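Local structure of hemin ABC transporter, periplasmic hemin-binding protein HutB (Vibrio cholerae, 5KHL) at residues T45-S50 with D246-V251; D169-T174 with G252-K257; E132-Q137 with K257-A262. The protein probably binds hemin in the periplasm and hands it to the ABC transporter that carries it across the inner membrane. All coordinates share one frame; numbering follows the deposited sequence.

Interaction 1: T45-S50 with D246-V251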
loop_
_atom_site.group_PDB
_atom_site.type_symbol
_atom_site.label_atom_id
_atom_site.label_comp_id
_atom_site.label_asym_id
_atom_site.label_seq_id
_atom_site.Cartn_x
_atom_site.Cartn_y
_atom_site.Cartn_z
ATOM N N THR A 45 4.973 3.676 9.758
ATOM C CA THR A 45 4.338 2.680 8.874
ATOM C C THR A 45 5.325 1.658 8.304
ATOM O O THR A 45 4.909 0.664 7.718
ATOM C CB THR A 45 3.583 3.334 7.646
ATOM O OG1 THR A 45 4.518 3.864 6.690
ATOM C CG2 THR A 45 2.654 4.431 8.080
ATOM N N SER A 46 6.623 1.909 8.460
ATOM C CA SER A 46 7.637 1.036 7.873
ATOM C C SER A 46 7.875 -0.178 8.733
ATOM O O SER A 46 7.774 -0.107 9.944
ATOM C CB SER A 46 8.963 1.772 7.667
ATOM O OG SER A 46 8.916 2.608 6.531
ATOM N N GLU A 47 8.185 -1.297 8.090
ATOM C CA GLU A 47 8.528 -2.518 8.804
ATOM C C GLU A 47 9.950 -2.948 8.499
ATOM O O GLU A 47 10.371 -3.021 7.340
ATOM C CB GLU A 47 7.546 -3.627 8.474
ATOM C CG GLU A 47 6.289 -3.497 9.297
ATOM C CD GLU A 47 5.060 -3.908 8.529
ATOM O OE1 GLU A 47 4.150 -4.446 9.188
ATOM O OE2 GLU A 47 5.003 -3.698 7.286
ATOM N N VAL A 48 10.685 -3.201 9.573
ATOM C CA VAL A 48 12.096 -3.498 9.514
ATOM C C VAL A 48 12.324 -4.538 10.584
ATOM O O VAL A 48 11.516 -4.663 11.504
ATOM C CB VAL A 48 12.975 -2.230 9.751
ATOM C CG1 VAL A 48 12.782 -1.206 8.607
ATOM C CG2 VAL A 48 12.688 -1.613 11.114
ATOM N N PRO A 49 13.395 -5.323 10.457
ATOM C CA PRO A 49 13.595 -6.353 11.488
ATOM C C PRO A 49 13.983 -5.749 12.833
ATOM O O PRO A 49 14.758 -4.793 12.892
ATOM C CB PRO A 49 14.728 -7.210 10.921
ATOM C CG PRO A 49 15.424 -6.335 9.932
ATOM C CD PRO A 49 14.403 -5.380 9.386
ATOM N N SER A 50 13.418 -6.309 13.898
ATOM C CA SER A 50 13.689 -5.880 15.270
ATOM C C SER A 50 15.177 -5.710 15.502
ATOM O O SER A 50 15.608 -4.757 16.131
ATOM C CB SER A 50 13.129 -6.894 16.262
ATOM O OG SER A 50 11.759 -7.143 16.021
ATOM N N ASP A 246 -3.664 -7.046 4.108
ATOM C CA ASP A 246 -2.718 -6.316 4.939
ATOM C C ASP A 246 -2.646 -4.849 4.546
ATOM O O ASP A 246 -2.370 -4.530 3.396
ATOM C CB ASP A 246 -1.334 -6.953 4.843
ATOM C CG ASP A 246 -0.405 -6.525 5.978
ATOM O OD1 ASP A 246 -0.159 -7.353 6.890
ATOM O OD2 ASP A 246 0.071 -5.367 5.965
ATOM N N GLY A 247 -2.870 -3.966 5.511
ATOM C CA GLY A 247 -2.927 -2.536 5.257
ATOM C C GLY A 247 -1.644 -1.905 4.737
ATOM O O GLY A 247 -1.675 -0.840 4.107
ATOM N N HIS A 248 -0.518 -2.567 4.987
ATOM C CA HIS A 248 0.777 -2.096 4.514
ATOM C C HIS A 248 0.934 -2.229 3.007
ATOM O O HIS A 248 1.794 -1.570 2.400
ATOM C CB HIS A 248 1.904 -2.845 5.228
ATOM C CG HIS A 248 2.013 -2.502 6.685
ATOM N ND1 HIS A 248 1.381 -3.230 7.666
ATOM C CD2 HIS A 248 2.642 -1.479 7.308
ATOM C CE1 HIS A 248 1.634 -2.682 8.845
ATOM N NE2 HIS A 248 2.392 -1.619 8.654
ATOM N N ALA A 249 0.100 -3.076 2.410
ATOM C CA ALA A 249 0.122 -3.313 0.966
ATOM C C ALA A 249 -0.690 -2.258 0.246
ATOM O O ALA A 249 -0.813 -2.288 -0.976
ATOM C CB ALA A 249 -0.417 -4.704 0.640
ATOM N N LEU A 250 -1.249 -1.329 1.011
ATOM C CA LEU A 250 -2.129 -0.313 0.453
ATOM C C LEU A 250 -1.497 1.072 0.550
ATOM O O LEU A 250 -2.012 2.047 -0.007
ATOM C CB LEU A 250 -3.474 -0.316 1.180
ATOM C CG LEU A 250 -4.215 -1.640 1.378
ATOM C CD1 LEU A 250 -5.624 -1.369 1.895
ATOM C CD2 LEU A 250 -4.240 -2.481 0.111
ATOM N N VAL A 251 -0.376 1.146 1.255
ATOM C CA VAL A 251 0.260 2.420 1.566
ATOM C C VAL A 251 1.514 2.663 0.722
ATOM O O VAL A 251 2.391 1.805 0.635
ATOM C CB VAL A 251 0.594 2.496 3.095
ATOM C CG1 VAL A 251 1.934 3.175 3.363
ATOM C CG2 VAL A 251 -0.536 3.199 3.844
#
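Thr45 and His248 bring the two segments closest, their CA atoms 7.4 Å apart, where an irregular loop meets a short 3-10 turn around His248. The fold is a two-lobed periplasmic binding protein; 45-50 follows strand 39-42 of one sheet and 246-251 strand 242-244 of the other, so this surface contact probably spans the cleft between the lobes, where the family binds its ligand. The imidazole of His248 carries it. At the ring edge, in its plane, Thr45 O lies 3.1 Å from His248 CD2. Glu47 comes over one face instead: its chain bends at chi2 (144°), bringing OE1 within 3.1 Å of His248 CE1, with the carboxylate plane turned 34° from the ring. Neither oxygen is placed to bond a ring nitrogen; electrostatic attraction may help this close face approach, and the acid would probably favour a protonated imidazole. Thr45 OG1 is held by Asp43 and Ser24 N, and Val251 CG1 touches it at 4.3 Å. Asp246 OD2 fixes the ring's rotation by receiving two bonds: His248 N closes an Asx turn from the anti side, and His248 ND1 meets the syn lone pair at 3.0 Å, with Asp246 OD2 lying in the ring plane.

Interaction 2: D169-T174 with G252-K257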
loop_
_atom_site.group_PDB
_atom_site.type_symbol
_atom_site.label_atom_id
_atom_site.label_comp_id
_atom_site.label_asym_id
_atom_site.label_seq_id
_atom_site.Cartn_x
_atom_site.Cartn_y
_atom_site.Cartn_z
ATOM N N ASP A 169 -8.186 4.667 -9.335
ATOM C CA ASP A 169 -6.951 5.288 -8.849
ATOM C C ASP A 169 -6.569 5.002 -7.390
ATOM O O ASP A 169 -5.916 5.818 -6.744
ATOM C CB ASP A 169 -7.025 6.796 -9.041
ATOM C CG ASP A 169 -6.469 7.235 -10.366
ATOM O OD1 ASP A 169 -7.273 7.506 -11.285
ATOM O OD2 ASP A 169 -5.224 7.289 -10.487
ATOM N N THR A 170 -6.935 3.835 -6.886
ATOM C CA THR A 170 -6.515 3.422 -5.551
ATOM C C THR A 170 -5.703 2.129 -5.617
ATOM O O THR A 170 -5.914 1.292 -6.497
ATOM C CB THR A 170 -7.729 3.227 -4.618
ATOM O OG1 THR A 170 -8.531 2.130 -5.088
ATOM C CG2 THR A 170 -8.579 4.509 -4.542
ATOM N N VAL A 171 -4.761 1.970 -4.699
ATOM C CA VAL A 171 -4.031 0.711 -4.614
ATOM C C VAL A 171 -4.994 -0.491 -4.469
ATOM O O VAL A 171 -4.774 -1.518 -5.096
ATOM C CB VAL A 171 -2.988 0.730 -3.453
ATOM C CG1 VAL A 171 -2.151 -0.540 -3.433
ATOM C CG2 VAL A 171 -2.094 1.936 -3.583
ATOM N N PRO A 172 -6.068 -0.370 -3.656
ATOM C CA PRO A 172 -7.008 -1.495 -3.652
ATOM C C PRO A 172 -7.682 -1.737 -5.004
ATOM O O PRO A 172 -7.949 -2.881 -5.330
ATOM C CB PRO A 172 -8.030 -1.082 -2.592
ATOM C CG PRO A 172 -7.278 -0.234 -1.695
ATOM C CD PRO A 172 -6.382 0.570 -2.572
ATOM N N ASP A 173 -7.925 -0.699 -5.794
ATOM C CA ASP A 173 -8.437 -0.925 -7.143
ATOM C C ASP A 173 -7.461 -1.686 -8.037
ATOM O O ASP A 173 -7.864 -2.593 -8.763
ATOM C CB ASP A 173 -8.798 0.385 -7.829
ATOM C CG ASP A 173 -9.242 0.166 -9.257
ATOM O OD1 ASP A 173 -8.532 0.594 -10.186
ATOM O OD2 ASP A 173 -10.286 -0.486 -9.431
ATOM N N THR A 174 -6.188 -1.308 -7.999
ATOM C CA THR A 174 -5.184 -1.952 -8.837
ATOM C C THR A 174 -5.046 -3.437 -8.467
ATOM O O THR A 174 -4.937 -4.316 -9.344
ATOM C CB THR A 174 -3.828 -1.244 -8.694
ATOM O OG1 THR A 174 -3.953 0.116 -9.105
ATOM C CG2 THR A 174 -2.744 -1.912 -9.506
ATOM N N GLY A 252 1.572 3.817 0.065
ATOM C CA GLY A 252 2.798 4.217 -0.591
ATOM C C GLY A 252 3.064 4.317 -2.100
ATOM O O GLY A 252 4.037 4.992 -2.434
ATOM N N GLY A 253 2.326 3.686 -3.023
ATOM C CA GLY A 253 1.211 2.781 -2.828
ATOM C C GLY A 253 1.360 1.337 -3.322
ATOM O O GLY A 253 1.417 0.440 -2.479
ATOM N N LEU A 254 1.392 1.067 -4.635
ATOM C CA LEU A 254 1.474 -0.352 -5.078
ATOM C C LEU A 254 2.887 -0.892 -4.963
ATOM O O LEU A 254 3.805 -0.406 -5.607
ATOM C CB LEU A 254 0.980 -0.564 -6.511
ATOM C CG LEU A 254 0.869 -2.056 -6.938
ATOM C CD1 LEU A 254 -0.446 -2.716 -6.501
ATOM C CD2 LEU A 254 1.093 -2.272 -8.446
ATOM N N GLY A 255 3.060 -1.916 -4.144
ATOM C CA GLY A 255 4.392 -2.401 -3.836
ATOM C C GLY A 255 4.527 -3.910 -3.832
ATOM O O GLY A 255 3.674 -4.620 -4.370
ATOM N N LEU A 256 5.609 -4.394 -3.222
ATOM C CA LEU A 256 5.923 -5.815 -3.217
ATOM C C LEU A 256 4.929 -6.593 -2.366
ATOM O O LEU A 256 4.475 -7.683 -2.752
ATOM C CB LEU A 256 7.342 -6.042 -2.714
ATOM C CG LEU A 256 8.419 -5.236 -3.446
ATOM C CD1 LEU A 256 9.799 -5.649 -2.961
ATOM C CD2 LEU A 256 8.312 -5.399 -4.969
ATOM N N LYS A 257 4.591 -6.021 -1.212
ATOM C CA LYS A 257 3.540 -6.555 -0.345
ATOM C C LYS A 257 2.175 -6.595 -1.055
ATOM O O LYS A 257 1.420 -7.548 -0.893
ATOM C CB LYS A 257 3.440 -5.720 0.937
ATOM C CG LYS A 257 2.634 -6.367 2.055
ATOM C CD LYS A 257 3.307 -7.638 2.575
ATOM C CE LYS A 257 2.273 -8.681 3.025
ATOM N NZ LYS A 257 1.417 -8.198 4.136
#
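Thr170 OG1, gripped by Asp173 N and by the carbonyl O of Gly167, caps the helix whose Val171 and Thr174 pack against Gly253 and Leu254. The bond from Asp173 N measures 3.0 Å with an angle of 148° at the hydrogen, identifying Thr170 as the N-cap of helix 171-178. The contact thus sets one helix start against the loop leading to another, that of the C-terminal helix 256-269, with Gly255 as its N-cap. Backbones come near, Val171 and Leu254 having CA atoms 5.6 Å apart, and the meeting is apolar and buried. Val171 CG2 presses on the backbone of Gly253, 3.5 Å from its CA, an approach made possible by the lack of a side chain there; the peptide before Gly253 is modelled as cis. Val171 CG1, swung opposite the backbone N (chi1 -175°), lies 4.1 Å from Leu254 CD1. Thr174 turns its methyl to the same leucine and its hydroxyl to Ser105 O, while Pro107 of helix 107-120 touches both. The carboxylate of Glu28 takes the backbone N atoms of Leu256 and Lys257. Thr174 CG2 is almost equidistant from the two leucine methyls, 3.9 Å from Leu254 CD1 and 4.0 Å from Leu254 CD2.

Interaction 3: E132-Q137 with K257-A262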
loop_
_atom_site.group_PDB
_atom_site.type_symbol
_atom_site.label_atom_id
_atom_site.label_comp_id
_atom_site.label_asym_id
_atom_site.label_seq_id
_atom_site.Cartn_x
_atom_site.Cartn_y
_atom_site.Cartn_z
ATOM N N GLU A 132 12.168 -7.260 -12.752
ATOM C CA GLU A 132 11.836 -8.484 -13.459
ATOM C C GLU A 132 10.957 -9.395 -12.631
ATOM O O GLU A 132 9.982 -9.931 -13.147
ATOM C CB GLU A 132 13.097 -9.241 -13.873
ATOM C CG GLU A 132 13.741 -8.703 -15.126
ATOM C CD GLU A 132 15.075 -9.359 -15.391
ATOM O OE1 GLU A 132 15.257 -10.503 -14.915
ATOM O OE2 GLU A 132 15.939 -8.737 -16.058
ATOM N N ASN A 133 11.293 -9.595 -11.362
ATOM C CA ASN A 133 10.427 -10.408 -10.528
ATOM C C ASN A 133 9.064 -9.756 -10.426
ATOM O O ASN A 133 8.033 -10.433 -10.507
ATOM C CB ASN A 133 10.999 -10.623 -9.131
ATOM C CG ASN A 133 10.122 -11.549 -8.282
ATOM O OD1 ASN A 133 9.832 -11.264 -7.116
ATOM N ND2 ASN A 133 9.693 -12.665 -8.877
ATOM N N VAL A 134 9.069 -8.433 -10.283
ATOM C CA VAL A 134 7.826 -7.692 -10.159
ATOM C C VAL A 134 6.919 -7.925 -11.356
ATOM O O VAL A 134 5.708 -8.166 -11.196
ATOM C CB VAL A 134 8.077 -6.185 -10.000
ATOM C CG1 VAL A 134 6.842 -5.400 -10.386
ATOM C CG2 VAL A 134 8.479 -5.868 -8.567
ATOM N N GLN A 135 7.504 -7.884 -12.549
ATOM C CA GLN A 135 6.727 -8.105 -13.766
ATOM C C GLN A 135 6.280 -9.564 -13.882
ATOM O O GLN A 135 5.118 -9.828 -14.174
ATOM C CB GLN A 135 7.519 -7.685 -15.011
ATOM C CG GLN A 135 6.630 -7.067 -16.078
ATOM C CD GLN A 135 6.123 -5.675 -15.694
ATOM O OE1 GLN A 135 6.908 -4.744 -15.547
ATOM N NE2 GLN A 135 4.808 -5.533 -15.543
ATOM N N GLN A 136 7.188 -10.505 -13.635
ATOM C CA GLN A 136 6.813 -11.926 -13.546
ATOM C C GLN A 136 5.615 -12.190 -12.626
ATOM O O GLN A 136 4.686 -12.891 -13.032
ATOM C CB GLN A 136 7.984 -12.778 -13.049
ATOM C CG GLN A 136 9.203 -12.818 -13.936
ATOM C CD GLN A 136 10.217 -13.837 -13.461
ATOM O OE1 GLN A 136 11.393 -13.801 -13.848
ATOM N NE2 GLN A 136 9.765 -14.762 -12.615
ATOM N N GLN A 137 5.632 -11.661 -11.394
ATOM C CA GLN A 137 4.489 -11.861 -10.492
ATOM C C GLN A 137 3.218 -11.312 -11.097
ATOM O O GLN A 137 2.150 -11.900 -10.937
ATOM C CB GLN A 137 4.700 -11.193 -9.144
ATOM C CG GLN A 137 5.781 -11.766 -8.294
ATOM C CD GLN A 137 6.002 -10.919 -7.060
ATOM O OE1 GLN A 137 5.156 -10.855 -6.169
ATOM N NE2 GLN A 137 7.138 -10.242 -7.012
ATOM N N LYS A 257 4.591 -6.021 -1.212
ATOM C CA LYS A 257 3.540 -6.555 -0.345
ATOM C C LYS A 257 2.175 -6.595 -1.055
ATOM O O LYS A 257 1.420 -7.548 -0.893
ATOM C CB LYS A 257 3.440 -5.720 0.937
ATOM C CG LYS A 257 2.634 -6.367 2.055
ATOM C CD LYS A 257 3.307 -7.638 2.575
ATOM C CE LYS A 257 2.273 -8.681 3.025
ATOM N NZ LYS A 257 1.417 -8.198 4.136
ATOM N N SER A 258 1.875 -5.558 -1.836
ATOM C CA SER A 258 0.646 -5.508 -2.621
ATOM C C SER A 258 0.539 -6.722 -3.522
ATOM O O SER A 258 -0.476 -7.413 -3.533
ATOM C CB SER A 258 0.582 -4.244 -3.470
ATOM O OG SER A 258 1.165 -3.145 -2.806
ATOM N N LEU A 259 1.604 -6.980 -4.269
ATOM C CA LEU A 259 1.673 -8.130 -5.156
ATOM C C LEU A 259 1.522 -9.476 -4.419
ATOM O O LEU A 259 0.846 -10.384 -4.910
ATOM C CB LEU A 259 2.998 -8.098 -5.927
ATOM C CG LEU A 259 3.268 -6.884 -6.825
ATOM C CD1 LEU A 259 4.301 -7.233 -7.866
ATOM C CD2 LEU A 259 1.989 -6.394 -7.495
ATOM N N GLN A 260 2.161 -9.587 -3.253
ATOM C CA GLN A 260 2.092 -10.775 -2.403
ATOM C C GLN A 260 0.684 -11.018 -1.827
ATOM O O GLN A 260 0.190 -12.139 -1.851
ATOM C CB GLN A 260 3.125 -10.673 -1.258
ATOM C CG GLN A 260 3.839 -11.997 -0.897
ATOM C CD GLN A 260 4.946 -12.421 -1.890
ATOM O OE1 GLN A 260 5.679 -11.587 -2.431
ATOM N NE2 GLN A 260 5.064 -13.730 -2.119
ATOM N N GLU A 261 0.050 -9.974 -1.313
ATOM C CA GLU A 261 -1.360 -10.050 -0.913
ATOM C C GLU A 261 -2.268 -10.414 -2.065
ATOM O O GLU A 261 -3.176 -11.218 -1.905
ATOM C CB GLU A 261 -1.848 -8.721 -0.335
ATOM C CG GLU A 261 -1.343 -8.442 1.049
ATOM C CD GLU A 261 -1.755 -9.511 2.020
ATOM O OE1 GLU A 261 -2.756 -9.297 2.731
ATOM O OE2 GLU A 261 -1.084 -10.564 2.068
ATOM N N ALA A 262 -2.027 -9.795 -3.218
ATOM C CA ALA A 262 -2.841 -10.033 -4.409
ATOM C C ALA A 262 -2.835 -11.507 -4.778
ATOM O O ALA A 262 -3.897 -12.080 -5.005
ATOM C CB ALA A 262 -2.353 -9.170 -5.591
#
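Leu259 carries this helix pair, reaching from segment 257-262 to Val134 and Gln137 of segment 132-137. The short axes run nearly parallel, 26° between their N-to-C directions, and approach to 10.8 Å, a wide spacing bridged mainly by side chains. The apolar part rests on one methyl, Leu259 CD1. It meets Val134 CG1 at 4.0 Å, the two side chains crossing at about a right angle, and also touches the backbone, 3.7 Å from the carbonyl Val134 O. Around this pair the core is completed by Leu110, Leu111 and Ile114 of helix 107-120, which touch Val134, and by Leu178 and Ile138, which touch Leu259.

The mixed part belongs to Gln137. Its chain runs extended beyond CG (chi2 173°), carrying the amide obliquely across the leucine: Gln137 CD is 4.1 Å from Leu259 CD1, and Gln137 OE1 reaches 3.5 Å from Leu259 CB. The polar part is slight and lies toward solvent. The exposed Gln260, bent at chi2 (77°), brings its OE1 to 3.8 Å from Gln137 OE1, a van der Waals approach of two acceptors.

Helix 125-143, a single long rod on which the C-terminal helix 256-269 packs, is consistent with the interlobe helix of class III periplasmic binding proteins, as its place in the chain between the strands of the two sheets suggests.

Burial sorts the three contacts. Interaction 1 is a surface meeting of a loop and a 3-10 turn, dominated by a carboxylate and an imidazole; interaction 2 is buried and apolar; interaction 3 is mixed, grading from a leucine core to glutamines nearer the solvent. Interactions 2 and 3 share Lys257 and helix 256-269, one using the loop before it and the other its first turns. The segment of interaction 1 that holds His248 is tied to the same helix: Asp246 N probably bonds Glu261 OE1 and Ala249 O probably bonds Ser258 OG. The helix therefore connects the turn facing the other lobe with the long helix 125-143.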